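Local coordinates for germination protein YpeB (Bacillus megaterium QM B1551, PDB 5BOI) that takes part in the germination of bacterial spores, its C-terminal PepSY-containing region being modelled here and probably having an inhibitory role, at residues L104-S109 with G116-V121; V128-D133 with R161-P166; V135-S140 with I147-K152; R187-T192 with C201-G206; E197-Y202 with F216-T221. One frame throughout, in Å; residues are numbered along the deposited sequence. Where two conformers were deposited one is given.

Contact 1 (L104-S109 with G116-V121)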
# COMPACT_ATOMS: atom_id res chain seq x y z
N LEU A 104 5.26 7.36 2.37
CA LEU A 104 5.01 5.92 2.44
C LEU A 104 6.34 5.17 2.44
O LEU A 104 7.32 5.66 1.88
CB LEU A 104 4.14 5.50 1.27
CG LEU A 104 2.71 6.02 1.31
CD1 LEU A 104 2.04 5.82 -0.03
CD2 LEU A 104 1.91 5.29 2.38
N VAL A 105 6.38 3.99 3.06
CA VAL A 105 7.57 3.15 2.97
C VAL A 105 7.12 1.72 2.66
O VAL A 105 6.03 1.32 3.05
CB VAL A 105 8.37 3.22 4.28
CG1 VAL A 105 7.49 2.88 5.45
CG2 VAL A 105 9.60 2.31 4.23
N MET A 106 7.94 0.96 1.94
CA MET A 106 7.50 -0.39 1.52
C MET A 106 7.49 -1.34 2.71
O MET A 106 8.43 -1.34 3.52
CB MET A 106 8.40 -0.95 0.42
CG MET A 106 7.88 -2.29 -0.13
SD MET A 106 8.90 -2.74 -1.52
CE MET A 106 10.49 -2.51 -0.73
N ALA A 107 6.44 -2.14 2.81
CA ALA A 107 6.32 -3.11 3.89
C ALA A 107 6.34 -4.57 3.40
O ALA A 107 6.83 -5.45 4.11
CB ALA A 107 5.04 -2.86 4.68
N GLU A 108 5.80 -4.82 2.21
CA GLU A 108 5.71 -6.19 1.70
C GLU A 108 5.99 -6.18 0.23
O GLU A 108 5.63 -5.22 -0.45
CB GLU A 108 4.33 -6.82 1.91
CG GLU A 108 3.81 -6.78 3.31
CD GLU A 108 4.44 -7.84 4.17
OE1 GLU A 108 5.03 -8.81 3.62
OE2 GLU A 108 4.32 -7.69 5.38
N SER A 109 6.59 -7.26 -0.26
CA SER A 109 6.80 -7.42 -1.70
C SER A 109 6.81 -8.88 -2.05
O SER A 109 7.32 -9.71 -1.29
CB SER A 109 8.11 -6.75 -2.14
OG SER A 109 9.23 -7.43 -1.62
N GLY A 116 4.52 -7.90 -9.82
CA GLY A 116 5.06 -7.55 -8.51
C GLY A 116 3.91 -7.02 -7.67
O GLY A 116 3.14 -6.17 -8.11
N VAL A 117 3.80 -7.54 -6.46
CA VAL A 117 2.75 -7.14 -5.54
C VAL A 117 3.42 -6.49 -4.34
O VAL A 117 4.29 -7.10 -3.69
CB VAL A 117 1.89 -8.36 -5.11
CG1 VAL A 117 0.78 -7.94 -4.16
CG2 VAL A 117 1.33 -9.06 -6.35
N PHE A 118 3.01 -5.27 -4.05
CA PHE A 118 3.66 -4.48 -3.01
C PHE A 118 2.66 -3.86 -2.04
O PHE A 118 1.56 -3.47 -2.44
CB PHE A 118 4.48 -3.36 -3.65
CG PHE A 118 5.45 -3.84 -4.66
CD1 PHE A 118 6.58 -4.53 -4.27
CD2 PHE A 118 5.25 -3.60 -6.01
CE1 PHE A 118 7.49 -4.98 -5.19
CE2 PHE A 118 6.17 -4.04 -6.94
CZ PHE A 118 7.29 -4.73 -6.53
N THR A 119 3.05 -3.77 -0.77
CA THR A 119 2.28 -2.99 0.20
C THR A 119 3.20 -1.92 0.79
O THR A 119 4.34 -2.21 1.15
CB THR A 119 1.71 -3.86 1.34
OG1 THR A 119 0.90 -4.91 0.78
CG2 THR A 119 0.88 -3.00 2.29
N PHE A 120 2.70 -0.69 0.85
CA PHE A 120 3.43 0.43 1.43
C PHE A 120 2.64 0.91 2.62
O PHE A 120 1.41 0.75 2.63
CB PHE A 120 3.57 1.58 0.41
CG PHE A 120 4.46 1.27 -0.75
CD1 PHE A 120 4.01 0.48 -1.80
CD2 PHE A 120 5.76 1.74 -0.78
CE1 PHE A 120 4.83 0.19 -2.89
CE2 PHE A 120 6.59 1.44 -1.86
CZ PHE A 120 6.12 0.66 -2.91
N VAL A 121 3.29 1.47 3.64
CA VAL A 121 2.57 1.99 4.79
C VAL A 121 3.00 3.42 5.14
O VAL A 121 4.11 3.84 4.83
CB VAL A 121 2.75 1.12 6.05
CG1 VAL A 121 2.20 -0.29 5.81
CG2 VAL A 121 4.24 1.05 6.46
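Phe120 offers one ring face to Met106, whose CG lies 4.3 Å above the plane of that ring, displaced toward its rim, while Met106 CB approaches Phe120 CE2 at 3.8 Å. Phe118 is met at its edge instead: Ser109 CB sits near the ring plane, 3.4 Å from Phe118 CD1, and Glu108 O lies near the same plane. Met106 SD bridges the two aromatics obliquely, 5.0 Å from the Phe118 centroid and 5.2 Å from that of Phe120, a pair of Met-aromatic contacts. Met106 CG stands anti to the backbone N (chi1 -175°), which starts the chain out over Phe120. Helix 85-98 packs against these same two rings. The opposite face of the sheet carries Val105, Glu108, Thr119 and Val121; the Glu108 and Thr119 side chains lie side by side, pointing the same way. Between the faces, Val105 and Val121 exchange both backbone bonds, and farther on Thr119 O takes two donors, Ala107 N at 2.7 Å and Glu108 N at a longer 3.2 Å. The strand segments run at 139°; Ala107 and Glu108 both facing Thr119, with the register slipping by one, make this a classic beta bulge in the antiparallel hairpin of strands 104-112 and 115-123, within the YpeB PepSY region.

Contact 2 (V128-D133 with R161-P166)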
# COMPACT_ATOMS: atom_id res chain seq x y z
N VAL A 128 7.55 6.86 12.66
CA VAL A 128 6.76 5.70 13.13
C VAL A 128 5.96 5.11 11.95
O VAL A 128 5.27 5.84 11.22
CB VAL A 128 5.81 6.08 14.28
CG1 VAL A 128 5.05 4.83 14.76
CG2 VAL A 128 6.58 6.72 15.45
N ARG A 129 6.03 3.79 11.75
CA ARG A 129 5.33 3.13 10.63
C ARG A 129 3.91 2.74 11.04
O ARG A 129 3.73 1.98 11.99
CB ARG A 129 6.10 1.90 10.17
CG ARG A 129 7.34 2.33 9.39
CD ARG A 129 8.37 1.26 9.15
NE ARG A 129 9.61 1.90 8.70
CZ ARG A 129 10.66 1.26 8.19
NH1 ARG A 129 10.64 -0.06 8.06
NH2 ARG A 129 11.73 1.95 7.81
N ILE A 130 2.92 3.26 10.33
CA ILE A 130 1.53 3.03 10.69
C ILE A 130 0.99 1.96 9.74
O ILE A 130 0.47 2.26 8.66
CB ILE A 130 0.67 4.30 10.56
CG1 ILE A 130 1.32 5.51 11.25
CG2 ILE A 130 -0.73 4.06 11.06
CD1 ILE A 130 1.52 5.35 12.73
N TYR A 131 1.13 0.71 10.14
CA TYR A 131 0.75 -0.39 9.26
C TYR A 131 -0.73 -0.44 8.82
O TYR A 131 -1.00 -0.84 7.69
CB TYR A 131 1.18 -1.72 9.89
CG TYR A 131 2.65 -1.99 9.65
CD1 TYR A 131 3.63 -1.42 10.46
CD2 TYR A 131 3.07 -2.80 8.60
CE1 TYR A 131 4.97 -1.64 10.22
CE2 TYR A 131 4.39 -3.03 8.36
CZ TYR A 131 5.33 -2.46 9.15
OH TYR A 131 6.65 -2.71 8.87
N PRO A 132 -1.69 0.00 9.66
CA PRO A 132 -3.08 0.06 9.19
C PRO A 132 -3.32 1.00 8.00
O PRO A 132 -4.24 0.79 7.22
CB PRO A 132 -3.84 0.57 10.42
CG PRO A 132 -3.01 0.14 11.59
CD PRO A 132 -1.59 0.27 11.12
N ASP A 133 -2.49 2.03 7.88
CA ASP A 133 -2.66 3.06 6.86
C ASP A 133 -1.84 2.70 5.61
O ASP A 133 -0.74 3.22 5.39
CB ASP A 133 -2.23 4.43 7.41
CG ASP A 133 -3.14 4.89 8.56
OD1 ASP A 133 -3.92 4.06 9.07
OD2 ASP A 133 -3.07 6.07 8.95
N ARG A 161 -3.20 10.79 14.93
CA ARG A 161 -3.09 10.05 16.17
C ARG A 161 -2.09 10.78 17.06
O ARG A 161 -1.16 11.41 16.57
CB ARG A 161 -2.61 8.62 15.90
CG ARG A 161 -3.44 7.81 14.90
CD ARG A 161 -2.61 6.68 14.30
NE ARG A 161 -3.42 5.63 13.68
CZ ARG A 161 -3.82 5.63 12.41
NH1 ARG A 161 -4.54 4.63 11.93
NH2 ARG A 161 -3.48 6.64 11.61
N ASP A 162 -2.26 10.70 18.38
CA ASP A 162 -1.19 11.15 19.26
C ASP A 162 -0.58 9.89 19.86
O ASP A 162 -1.16 9.27 20.74
CB ASP A 162 -1.66 12.12 20.34
CG ASP A 162 -0.59 12.36 21.41
OD1 ASP A 162 0.46 12.95 21.09
OD2 ASP A 162 -0.82 12.01 22.59
N ILE A 163 0.60 9.53 19.36
CA ILE A 163 1.25 8.27 19.69
C ILE A 163 1.94 8.33 21.05
O ILE A 163 2.69 9.27 21.32
CB ILE A 163 2.24 7.90 18.57
CG1 ILE A 163 1.47 7.76 17.25
CG2 ILE A 163 3.04 6.65 18.91
CD1 ILE A 163 2.33 7.68 16.05
N PRO A 164 1.66 7.33 21.91
CA PRO A 164 2.18 7.31 23.28
C PRO A 164 3.68 7.03 23.33
O PRO A 164 4.25 6.54 22.35
CB PRO A 164 1.40 6.18 23.95
CG PRO A 164 1.11 5.24 22.82
CD PRO A 164 0.85 6.12 21.63
N LYS A 165 4.29 7.34 24.46
CA LYS A 165 5.70 7.03 24.68
C LYS A 165 5.84 5.56 25.07
O LYS A 165 5.00 5.02 25.80
CB LYS A 165 6.27 7.94 25.78
CG LYS A 165 7.79 8.01 25.82
CD LYS A 165 8.25 9.04 26.84
CE LYS A 165 7.49 10.35 26.67
NZ LYS A 165 8.34 11.44 26.09
N PRO A 166 6.89 4.89 24.57
CA PRO A 166 7.10 3.51 25.02
C PRO A 166 7.37 3.46 26.49
O PRO A 166 7.94 4.42 27.04
CB PRO A 166 8.35 3.07 24.25
CG PRO A 166 8.41 3.96 23.06
CD PRO A 166 7.81 5.27 23.48
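Arg161 and Asp133 meet tip to tip in a two-pronged salt bridge. NH1 of Arg161 donates to OD1 of Asp133 at 3.0 Å, and NH2 of Arg161 to OD2 of Asp133 at 2.8 Å, so each carboxylate oxygen has its own donor, received on its syn side. The fit is not coplanar: the two planes stand 57° apart, and the N-H...O angles are only 135° and 137°. Arg161 NH1 has a second acid, Glu198, on strand 198-208. Glu122 brings another carboxylate close to Asp133, so the guanidinium would probably offset some of that like-charge repulsion. Over the centre of one guanidinium face sits Ile130 CG2, 3.7 Å above the plane. An alanine at Arg161 would probably leave both Asp133 and Glu198 without this cationic mate and open a gap over Ile130 CG2. The backbone of the acid is held too, since Asp133 N donates to Ile130 O at 3.1 Å and closes a type I turn. Apolar tips finish the contact, with Ile163 CD1 4.1 Å from Val128 CG1 and equally far from Ile130 CD1. The segment 161-166, between helices 152-156 and 170-175, thereby covers the short strand 129-130, which pairs in parallel with strand 182-192.

Contact 3 (V135-S140 with I147-K152)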
# COMPACT_ATOMS: atom_id res chain seq x y z
N VAL A 135 -1.17 1.26 1.41
CA VAL A 135 -1.44 1.38 -0.01
C VAL A 135 -0.92 0.12 -0.68
O VAL A 135 0.21 -0.29 -0.42
CB VAL A 135 -0.79 2.61 -0.60
CG1 VAL A 135 -1.04 2.65 -2.12
CG2 VAL A 135 -1.32 3.88 0.06
N LYS A 136 -1.74 -0.50 -1.53
CA LYS A 136 -1.37 -1.75 -2.17
C LYS A 136 -1.17 -1.49 -3.65
O LYS A 136 -1.94 -0.74 -4.25
CB LYS A 136 -2.46 -2.81 -1.96
CG LYS A 136 -2.48 -3.43 -0.57
CD LYS A 136 -3.84 -4.03 -0.25
CE LYS A 136 -3.92 -4.43 1.22
NZ LYS A 136 -2.57 -4.59 1.82
N MET A 137 -0.15 -2.11 -4.23
CA MET A 137 0.16 -1.90 -5.65
C MET A 137 0.50 -3.21 -6.31
O MET A 137 1.11 -4.08 -5.69
CB MET A 137 1.34 -0.96 -5.82
CG MET A 137 1.21 0.35 -5.13
SD MET A 137 2.41 1.43 -5.87
CE MET A 137 1.82 1.50 -7.56
N LYS A 138 0.12 -3.32 -7.59
CA LYS A 138 0.48 -4.46 -8.41
C LYS A 138 1.07 -3.90 -9.70
O LYS A 138 0.50 -3.00 -10.32
CB LYS A 138 -0.73 -5.36 -8.70
CG LYS A 138 -1.33 -6.00 -7.45
CD LYS A 138 -2.63 -6.73 -7.76
CE LYS A 138 -3.27 -7.22 -6.47
NZ LYS A 138 -4.61 -7.85 -6.69
N MET A 139 2.25 -4.41 -10.06
CA MET A 139 2.99 -3.92 -11.21
C MET A 139 3.17 -5.03 -12.24
O MET A 139 3.37 -6.17 -11.88
CB MET A 139 4.37 -3.40 -10.80
CG MET A 139 4.40 -2.49 -9.58
SD MET A 139 3.57 -0.93 -9.87
CE MET A 139 4.72 -0.14 -10.98
N SER A 140 3.12 -4.68 -13.52
CA SER A 140 3.47 -5.63 -14.57
C SER A 140 4.97 -5.83 -14.59
O SER A 140 5.71 -4.86 -14.68
CB SER A 140 3.02 -5.12 -15.94
OG SER A 140 3.66 -5.90 -16.96
N ILE A 147 -0.74 -2.06 -12.68
CA ILE A 147 -1.94 -2.78 -13.09
C ILE A 147 -2.96 -2.95 -11.97
O ILE A 147 -4.08 -3.41 -12.20
CB ILE A 147 -1.58 -4.15 -13.66
CG1 ILE A 147 -0.86 -5.01 -12.62
CG2 ILE A 147 -0.71 -3.99 -14.90
CD1 ILE A 147 -0.25 -6.28 -13.24
N GLY A 148 -2.57 -2.60 -10.75
CA GLY A 148 -3.50 -2.63 -9.64
C GLY A 148 -3.05 -1.60 -8.62
O GLY A 148 -1.85 -1.33 -8.50
N PHE A 149 -4.02 -1.02 -7.91
CA PHE A 149 -3.76 0.03 -6.91
C PHE A 149 -4.92 0.09 -5.91
O PHE A 149 -6.08 0.01 -6.30
CB PHE A 149 -3.56 1.39 -7.60
CG PHE A 149 -3.42 2.56 -6.65
CD1 PHE A 149 -2.19 2.88 -6.10
CD2 PHE A 149 -4.52 3.36 -6.35
CE1 PHE A 149 -2.05 3.97 -5.24
CE2 PHE A 149 -4.39 4.45 -5.49
CZ PHE A 149 -3.15 4.75 -4.94
N SER A 150 -4.61 0.22 -4.63
CA SER A 150 -5.66 0.44 -3.66
C SER A 150 -5.16 1.33 -2.54
O SER A 150 -4.23 0.95 -1.83
CB SER A 150 -6.17 -0.86 -3.08
OG SER A 150 -7.03 -0.59 -1.98
N ALA A 151 -5.76 2.50 -2.39
CA ALA A 151 -5.41 3.37 -1.27
C ALA A 151 -6.56 3.44 -0.28
O ALA A 151 -6.69 4.43 0.46
CB ALA A 151 -5.04 4.76 -1.76
N LYS A 152 -7.40 2.41 -0.25
CA LYS A 152 -8.59 2.45 0.58
C LYS A 152 -8.23 2.54 2.06
O LYS A 152 -8.77 3.37 2.79
CB LYS A 152 -9.48 1.23 0.30
CG LYS A 152 -10.15 1.28 -1.07
CD LYS A 152 -10.95 0.01 -1.37
CE LYS A 152 -12.33 0.06 -0.75
NZ LYS A 152 -13.28 -0.88 -1.41
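Val135 CG1 reaches Phe149 CE1 at 3.5 Å, the shortest contact between apolar side chains here; the two groups approach obliquely. The phenyl gets there because its CG stands anti to the backbone N (chi1 174°). Met137 CG lies farther off, 4.3 Å from Phe149 CD1, and Val135 CG2 touches Ala151 CB. At the other end Ile147 lies against backbone: its CG1 is 3.3 Å from Lys138 O, its CD1 approaches Ser140 N, and its CG2 meets Ser140 CB at 4.0 Å.

The main chains that set these positions run at 174°, almost exactly antiparallel. Lys136 and Ser150 exchange two bonds. Lys138 N donates to Gly148 O at 2.9 Å, placed well above that carbonyl plane, 50° out of it. Lys138 O accepts twice, from Ile147 N at 2.8 Å and from Gly148 N at 3.1 Å, both coming from the same face of its plane. A side chain on Gly148 would stand tightly against Lys138 CD, so the bare backbone makes room for the aliphatic part of that lysine.

Farther out, Phe22 and Phe101 meet Phe149 edge-to-face, and helix 85-98 packs on Met137 and Phe149. Ser140 OG accepts from Glu142 N in the connecting turn. Strand 134-140 lies between strands 115-123 and 146-150, and the latter continues the pairing to strand 69-74. Ile147 and Gly148 facing Lys138 together form a classic beta bulge near the turn of this antiparallel hairpin.

Contact 4 (R187-T192 with C201-G206). With SO4 (sulfate ion), chain C.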
# COMPACT_ATOMS: atom_id res chain seq x y z
N ARG A 187 12.68 -0.11 14.14
CA ARG A 187 11.90 1.13 14.10
C ARG A 187 10.70 1.03 15.04
O ARG A 187 10.35 -0.06 15.46
CB ARG A 187 11.40 1.40 12.68
CG ARG A 187 12.48 1.63 11.63
CD ARG A 187 13.25 2.94 11.87
NE ARG A 187 14.11 3.25 10.72
CZ ARG A 187 15.29 2.69 10.48
NH1 ARG A 187 15.80 1.81 11.33
NH2 ARG A 187 15.98 3.04 9.40
N LEU A 188 10.06 2.16 15.35
CA LEU A 188 8.75 2.10 16.04
C LEU A 188 7.62 1.93 15.03
O LEU A 188 7.71 2.39 13.89
CB LEU A 188 8.50 3.36 16.86
CG LEU A 188 9.17 3.45 18.22
CD1 LEU A 188 9.05 4.87 18.72
CD2 LEU A 188 8.47 2.50 19.23
N ALA A 189 6.55 1.26 15.44
CA ALA A 189 5.46 0.97 14.51
C ALA A 189 4.14 0.81 15.26
O ALA A 189 4.14 0.44 16.44
CB ALA A 189 5.77 -0.28 13.69
N ILE A 190 3.05 1.15 14.59
CA ILE A 190 1.71 0.90 15.09
C ILE A 190 1.09 -0.23 14.26
O ILE A 190 1.08 -0.16 13.03
CB ILE A 190 0.81 2.13 15.00
CG1 ILE A 190 1.26 3.19 16.01
CG2 ILE A 190 -0.65 1.75 15.22
CD1 ILE A 190 0.49 4.47 15.92
N ILE A 191 0.61 -1.27 14.93
CA ILE A 191 -0.13 -2.32 14.24
C ILE A 191 -1.37 -2.59 15.08
O ILE A 191 -1.51 -2.06 16.20
CB ILE A 191 0.67 -3.64 14.09
CG1 ILE A 191 0.98 -4.24 15.47
CG2 ILE A 191 1.93 -3.44 13.25
CD1 ILE A 191 1.57 -5.64 15.43
N THR A 192 -2.26 -3.43 14.56
CA THR A 192 -3.28 -4.00 15.43
C THR A 192 -2.72 -5.21 16.15
O THR A 192 -1.80 -5.87 15.65
CB THR A 192 -4.53 -4.40 14.66
OG1 THR A 192 -4.16 -5.36 13.66
CG2 THR A 192 -5.16 -3.16 13.99
N CYS A 201 4.54 -0.67 18.94
CA CYS A 201 5.54 -1.74 19.01
C CYS A 201 6.92 -1.30 18.53
O CYS A 201 7.04 -0.41 17.70
CB CYS A 201 5.14 -2.94 18.14
SG CYS A 201 3.57 -3.72 18.52
N TYR A 202 7.96 -1.97 19.00
CA TYR A 202 9.25 -1.90 18.30
C TYR A 202 9.21 -2.97 17.23
O TYR A 202 8.91 -4.13 17.53
CB TYR A 202 10.41 -2.17 19.24
CG TYR A 202 10.62 -1.08 20.26
CD1 TYR A 202 11.31 0.06 19.92
CD2 TYR A 202 10.10 -1.19 21.55
CE1 TYR A 202 11.49 1.09 20.84
CE2 TYR A 202 10.29 -0.18 22.51
CZ TYR A 202 10.99 0.97 22.13
OH TYR A 202 11.18 2.01 23.04
N GLU A 203 9.51 -2.57 15.99
CA GLU A 203 9.54 -3.50 14.87
C GLU A 203 10.99 -3.85 14.57
O GLU A 203 11.83 -2.96 14.42
CB GLU A 203 8.88 -2.87 13.64
CG GLU A 203 9.04 -3.69 12.37
CD GLU A 203 9.10 -2.81 11.14
OE1 GLU A 203 8.27 -1.88 11.04
OE2 GLU A 203 9.97 -3.06 10.28
N PHE A 204 11.30 -5.14 14.48
CA PHE A 204 12.63 -5.59 14.15
C PHE A 204 12.62 -6.36 12.83
O PHE A 204 11.78 -7.25 12.63
CB PHE A 204 13.19 -6.50 15.27
CG PHE A 204 13.38 -5.79 16.60
CD1 PHE A 204 14.57 -5.12 16.86
CD2 PHE A 204 12.38 -5.81 17.57
CE1 PHE A 204 14.77 -4.45 18.08
CE2 PHE A 204 12.56 -5.18 18.78
CZ PHE A 204 13.76 -4.49 19.05
N LEU A 205 13.55 -6.02 11.95
CA LEU A 205 13.76 -6.76 10.71
C LEU A 205 15.06 -7.52 10.87
O LEU A 205 16.10 -6.93 11.17
CB LEU A 205 13.80 -5.80 9.53
CG LEU A 205 13.83 -6.24 8.07
CD1 LEU A 205 12.78 -7.28 7.80
CD2 LEU A 205 13.57 -5.01 7.21
N GLY A 206 15.02 -8.84 10.68
CA GLY A 206 16.22 -9.64 10.88
C GLY A 206 16.14 -10.98 10.19
O GLY A 206 15.18 -11.27 9.46
S SO4 C . 14.05 6.38 7.92
O1 SO4 C . 12.64 6.71 7.66
O2 SO4 C . 14.25 4.94 7.78
O3 SO4 C . 14.43 6.80 9.27
O4 SO4 C . 14.88 7.07 6.93
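This is a buried antiparallel strand pair in the hairpin of strands 182-192 and 198-208, in the C-terminal PepSY region, where Leu188 faces Tyr202 and Ala189 faces Cys201. The segment axes stand at 118°; within these segments the bridges run from Arg187-Glu203 to Ala189-Cys201, and Ile191 carries the pairing on to Val199. Four backbone bonds define it. Glu203 N reaches Arg187 O at 2.7 Å with a C=O...N angle of 171°, and the reciprocal bond joins Arg187 N to Glu203 O; Ala189 and Cys201 form the second such pair.

Leu188 lies alongside Tyr202, its CD2 3.7 Å above one ring face and shifted toward the rim, a CH-pi contact with CE1 as the nearest ring atom. The phenol OH is bonded to Ile168 O, and helix 170-175 also packs against this ring. On the face of the sheet that carries Arg187, Ala189, Cys201 and Glu203, Ala189 CB fits beside Glu203, 4.0 Å from both its CB and its OE1. Ile191 CG1, set between its backbone N and carbonyl carbon (chi1 64°), meets Cys201 SG at 4.0 Å.

Arg187 bends away at chi2, and its guanidinium edge holds sulfate oxygen O2 in plane: NH2 bonds it at 3.0 Å, NE weakly. The sulfate is probably from the crystallisation liquor. The whole is a strongly twisted beta hairpin with a helix packed on its tyrosine face, in keeping with a PepSY domain.

Contact 5 (E197-Y202 with F216-T221)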
# COMPACT_ATOMS: atom_id res chain seq x y z
N GLU A 197 -7.06 -3.85 17.77
CA GLU A 197 -6.84 -2.56 18.41
C GLU A 197 -5.40 -2.09 18.20
O GLU A 197 -4.47 -2.89 18.24
CB GLU A 197 -7.16 -2.64 19.91
CG GLU A 197 -8.63 -2.87 20.22
CD GLU A 197 -8.91 -2.95 21.72
OE1 GLU A 197 -8.32 -3.82 22.39
OE2 GLU A 197 -9.72 -2.14 22.22
N GLU A 198 -5.22 -0.80 17.98
CA GLU A 198 -3.89 -0.25 17.68
C GLU A 198 -2.95 -0.27 18.89
O GLU A 198 -3.30 0.17 19.99
CB GLU A 198 -4.02 1.16 17.11
CG GLU A 198 -4.69 1.15 15.73
CD GLU A 198 -4.58 2.45 14.97
OE1 GLU A 198 -4.07 3.45 15.52
OE2 GLU A 198 -5.02 2.47 13.80
N VAL A 199 -1.77 -0.82 18.67
CA VAL A 199 -0.75 -1.00 19.70
C VAL A 199 0.60 -0.48 19.21
O VAL A 199 0.96 -0.72 18.06
CB VAL A 199 -0.64 -2.49 20.08
CG1 VAL A 199 0.64 -2.76 20.84
CG2 VAL A 199 -1.86 -2.90 20.93
N LEU A 200 1.33 0.24 20.06
CA LEU A 200 2.67 0.70 19.70
C LEU A 200 3.69 -0.41 19.94
O LEU A 200 3.71 -1.00 21.02
CB LEU A 200 3.06 1.95 20.50
CG LEU A 200 4.41 2.60 20.16
CD1 LEU A 200 4.41 3.23 18.76
CD2 LEU A 200 4.79 3.66 21.22
N CYS A 201 4.54 -0.67 18.94
CA CYS A 201 5.54 -1.74 19.01
C CYS A 201 6.92 -1.30 18.53
O CYS A 201 7.04 -0.41 17.70
CB CYS A 201 5.14 -2.94 18.14
SG CYS A 201 3.57 -3.72 18.52
N TYR A 202 7.96 -1.97 19.00
CA TYR A 202 9.25 -1.90 18.30
C TYR A 202 9.21 -2.97 17.23
O TYR A 202 8.91 -4.13 17.53
CB TYR A 202 10.41 -2.17 19.24
CG TYR A 202 10.62 -1.08 20.26
CD1 TYR A 202 11.31 0.06 19.92
CD2 TYR A 202 10.10 -1.19 21.55
CE1 TYR A 202 11.49 1.09 20.84
CE2 TYR A 202 10.29 -0.18 22.51
CZ TYR A 202 10.99 0.97 22.13
OH TYR A 202 11.18 2.01 23.04
N PHE A 216 7.39 -7.96 15.73
CA PHE A 216 6.89 -6.82 16.48
C PHE A 216 6.86 -7.11 17.98
O PHE A 216 6.24 -8.11 18.40
CB PHE A 216 5.48 -6.44 16.02
CG PHE A 216 5.41 -5.96 14.58
CD1 PHE A 216 5.29 -6.87 13.54
CD2 PHE A 216 5.45 -4.60 14.30
CE1 PHE A 216 5.21 -6.42 12.21
CE2 PHE A 216 5.36 -4.15 12.98
CZ PHE A 216 5.24 -5.06 11.95
N ILE A 217 7.51 -6.26 18.77
CA ILE A 217 7.54 -6.40 20.24
C ILE A 217 6.76 -5.24 20.88
O ILE A 217 7.05 -4.07 20.61
CB ILE A 217 8.99 -6.40 20.78
CG1 ILE A 217 9.79 -7.59 20.24
CG2 ILE A 217 9.05 -6.38 22.32
CD1 ILE A 217 9.19 -8.94 20.53
N ASN A 218 5.76 -5.56 21.69
CA ASN A 218 4.93 -4.54 22.34
C ASN A 218 5.80 -3.54 23.12
O ASN A 218 6.65 -3.94 23.90
CB ASN A 218 3.90 -5.21 23.28
CG ASN A 218 2.89 -4.21 23.84
OD1 ASN A 218 3.23 -3.31 24.61
ND2 ASN A 218 1.63 -4.37 23.44
N ALA A 219 5.62 -2.24 22.88
CA ALA A 219 6.51 -1.20 23.46
C ALA A 219 6.19 -0.89 24.92
O ALA A 219 6.90 -0.08 25.54
CB ALA A 219 6.43 0.08 22.64
N ASP A 220 5.13 -1.50 25.46
CA ASP A 220 4.79 -1.35 26.89
C ASP A 220 5.13 -2.59 27.69
O ASP A 220 5.62 -2.49 28.81
CB ASP A 220 3.30 -1.02 27.06
CG ASP A 220 2.95 0.40 26.56
OD1 ASP A 220 3.88 1.18 26.28
OD2 ASP A 220 1.74 0.72 26.45
N THR A 221 4.86 -3.78 27.13
CA THR A 221 5.04 -5.03 27.87
C THR A 221 6.30 -5.81 27.49
O THR A 221 6.74 -6.70 28.22
CB THR A 221 3.85 -6.01 27.65
OG1 THR A 221 3.76 -6.34 26.25
CG2 THR A 221 2.53 -5.41 28.11
O HOH W 1 2.23 -0.63 23.54
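Strands 198-202 and 216-218 run antiparallel with their segment axes at 121°, joined by reciprocal bonds between Tyr202 and Ile217 and, past the strand end, by Ala219 N to Leu200 O at 2.9 Å. Ile217 N meets Tyr202 O with an almost straight N-H...O bond. Ala219 CB wedges in beside this ladder: it lies 3.3 Å from Leu200 O, 3.9 Å from Tyr202 CE2 and 4.1 Å from Leu200 CG. Cys201 CB comes to the edge of the Phe216 ring, near its plane, while that ring meets Tyr131 edge-to-face.

Asn218 shapes the exit from the strand. With CG anti to the backbone N (chi1 -172°), its amide crosses Val199 at about a right angle, ND2 lying 3.2 Å from Val199 CG1. The same nitrogen is hydrogen-bonded to Glu225 on strand 224-230. On the other side of the amide, OD1 accepts from Asp220 N at 2.8 Å, an Asx turn, and from Thr221 N, the latter 41° out of the amide plane. A water donates to both Asn218 OD1 and Leu200 O, linking the amide to the neighbouring strand.

A leucine at Asn218 would probably leave the Asp220 and Thr221 amides and Glu225 without this partner, and set the turn free to shift. The chemistry implies a division of labour: backbone bonds and apolar contacts hold the paired strands, whereas one amide, whose oxygen is gripped by two N-H groups and a water, fixes the bend beyond them.

Contacts 1 and 3 lie near the centre of the chain and share a sheet: strands 115-123 and 134-140 are neighbours, bonded through Phe118 and Met137, and helix 85-98 covers both. Each holds a classic bulge, but contact 3 is buried whereas contact 1 is partly buried. Contacts 4 and 5, about 7 Å apart between centres, share Cys201 and Tyr202 on strand 198-208 in the C-terminal PepSY region; both are buried, with an Asx turn in contact 5 and, in contact 4, an exposed arginine that holds a sulfate, probably from the crystallisation liquor. Contact 2, partly buried, adds a salt bridge to its apolar tips; Arg161 reaches Glu198 and the Arg129 backbone bonds Ile190, joining the two regions.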